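Local coordinates for uncharacterized protein (Neosartorya fumigata, PDB 5J5L), which binds lipids, here arachidonic acid, in a helical bundle and is probably a constitutive cell wall protein and target of the host antibody response, at residues Ile48-Thr52 against Lys113-Leu117. Sequence-based numbering, arbitrary orientation.
Sequences IDQAT and KTDAL
The carboxylate of Asp-49, the one flat side-chain group in this contact, receives Lys-113 NZ at the syn lone pair of OD2, with NZ 2.7 Å from OD2. The lysine methylenes pass beyond the two oxygens, all displaced toward the same face, CG lying 3.3 Å from Asp-49 OD1. A bend at the last torsion (chi4 -59°) of an otherwise extended Lys-113 chain turns NZ to the acid. The other oxygen, Asp-49 OD1, takes a hydrogen bond from a water 2.7 Å away. That water also donates to Lys-113 O and accepts from Thr-52 OG1, whose hydroxyl rests against Leu-117 CA and CB. The methyl Ile-48 CG2 lies 3.4 Å from the same carbonyl oxygen, Lys-113 O. Apolar contacts are Ala-51 CB to Leu-117 CD1 (3.6 Å) and Ile-48 CG2 to Leu-117 CB (4.2 Å); Ile-13 of helix 3-26 packs on Ile-48 and Ala-51. The axes of segments 48-52 (helix 31-56) and 113-117 (helix 100-124) approach to 8.9 Å at 21°. Ile-48 and Thr-114, whose OG1 bonds to Leu-110 O, both touch bound arachidonic acid. A partly exposed ion pair thus accompanies a water satisfying Thr-52 OG1 and Lys-113 O between the helices, while Ile-48 and Thr-114 extend the contact to the lipid pocket.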
loop_
_atom_site.group_PDB
_atom_site.type_symbol
_atom_site.label_atom_id
_atom_site.label_comp_id
_atom_site.label_asym_id
_atom_site.label_seq_id
_atom_site.Cartn_x
_atom_site.Cartn_y
_atom_site.Cartn_z
ATOM N N ILE A 48 5.012 -1.436 5.450
ATOM C CA ILE A 48 3.768 -2.207 5.507
ATOM C C ILE A 48 3.977 -3.401 6.443
ATOM O O ILE A 48 3.145 -3.673 7.302
ATOM C CB ILE A 48 3.313 -2.688 4.106
ATOM C CG1 ILE A 48 2.877 -1.493 3.228
ATOM C CG2 ILE A 48 2.167 -3.692 4.225
ATOM C CD1 ILE A 48 2.782 -1.790 1.759
ATOM N N ASP A 49 5.091 -4.102 6.269
ATOM C CA ASP A 49 5.420 -5.254 7.116
ATOM C C ASP A 49 5.563 -4.836 8.582
ATOM O O ASP A 49 5.146 -5.580 9.475
ATOM C CB ASP A 49 6.684 -5.958 6.627
ATOM C CG ASP A 49 6.452 -6.758 5.341
ATOM O OD1 ASP A 49 5.277 -6.966 4.953
ATOM O OD2 ASP A 49 7.441 -7.174 4.716
ATOM N N GLN A 50 6.096 -3.633 8.834
ATOM C CA GLN A 50 6.204 -3.128 10.205
ATOM C C GLN A 50 4.817 -2.912 10.813
ATOM O O GLN A 50 4.577 -3.287 11.969
ATOM C CB GLN A 50 7.016 -1.830 10.250
ATOM C CG GLN A 50 7.149 -1.222 11.649
ATOM C CD GLN A 50 7.921 -2.114 12.602
ATOM O OE1 GLN A 50 7.378 -2.598 13.595
ATOM N NE2 GLN A 50 9.188 -2.354 12.295
ATOM N N ALA A 51 3.920 -2.301 10.041
ATOM C CA ALA A 51 2.529 -2.093 10.469
ATOM C C ALA A 51 1.838 -3.426 10.806
ATOM O O ALA A 51 1.161 -3.541 11.834
ATOM C CB ALA A 51 1.742 -1.339 9.414
ATOM N N THR A 52 2.029 -4.425 9.943
ATOM C CA THR A 52 1.490 -5.761 10.189
ATOM C C THR A 52 2.004 -6.346 11.509
ATOM O O THR A 52 1.227 -6.865 12.328
ATOM C CB THR A 52 1.849 -6.693 9.021
ATOM O OG1 THR A 52 1.293 -6.166 7.815
ATOM C CG2 THR A 52 1.305 -8.080 9.247
ATOM N N LYS A 113 1.549 -8.076 0.880
ATOM C CA LYS A 113 1.878 -7.435 2.155
ATOM C C LYS A 113 0.720 -6.561 2.654
ATOM O O LYS A 113 0.427 -6.543 3.859
ATOM C CB LYS A 113 3.186 -6.648 2.046
ATOM C CG LYS A 113 4.411 -7.523 1.837
ATOM C CD LYS A 113 5.659 -6.692 1.595
ATOM C CE LYS A 113 6.849 -7.592 1.294
ATOM N NZ LYS A 113 7.136 -8.541 2.403
ATOM N N THR A 114 0.053 -5.874 1.731
ATOM C CA THR A 114 -1.113 -5.045 2.084
ATOM C C THR A 114 -2.284 -5.933 2.549
ATOM O O THR A 114 -2.982 -5.613 3.524
ATOM C CB THR A 114 -1.556 -4.183 0.900
ATOM O OG1 THR A 114 -0.465 -3.338 0.514
ATOM C CG2 THR A 114 -2.783 -3.312 1.267
ATOM N N ASP A 115 -2.487 -7.051 1.867
ATOM C CA ASP A 115 -3.532 -7.991 2.282
ATOM C C ASP A 115 -3.271 -8.519 3.703
ATOM O O ASP A 115 -4.207 -8.663 4.508
ATOM C CB ASP A 115 -3.641 -9.140 1.283
ATOM C CG ASP A 115 -4.272 -8.718 -0.033
ATOM O OD1 ASP A 115 -4.798 -7.588 -0.089
ATOM O OD2 ASP A 115 -4.246 -9.504 -1.003
ATOM N N ALA A 116 -2.002 -8.811 4.016
ATOM C CA ALA A 116 -1.645 -9.301 5.339
ATOM C C ALA A 116 -1.913 -8.233 6.390
ATOM O O ALA A 116 -2.389 -8.542 7.495
ATOM C CB ALA A 116 -0.178 -9.726 5.382
ATOM N N LEU A 117 -1.572 -6.988 6.061
ATOM C CA LEU A 117 -1.815 -5.866 6.964
ATOM C C LEU A 117 -3.314 -5.736 7.237
ATOM O O LEU A 117 -3.741 -5.607 8.401
ATOM C CB LEU A 117 -1.266 -4.554 6.401
ATOM C CG LEU A 117 -1.607 -3.277 7.186
ATOM C CD1 LEU A 117 -1.181 -3.365 8.644
ATOM C CD2 LEU A 117 -0.990 -2.079 6.474
HETATM O O HOH W 1 2.645 -7.239 5.627
#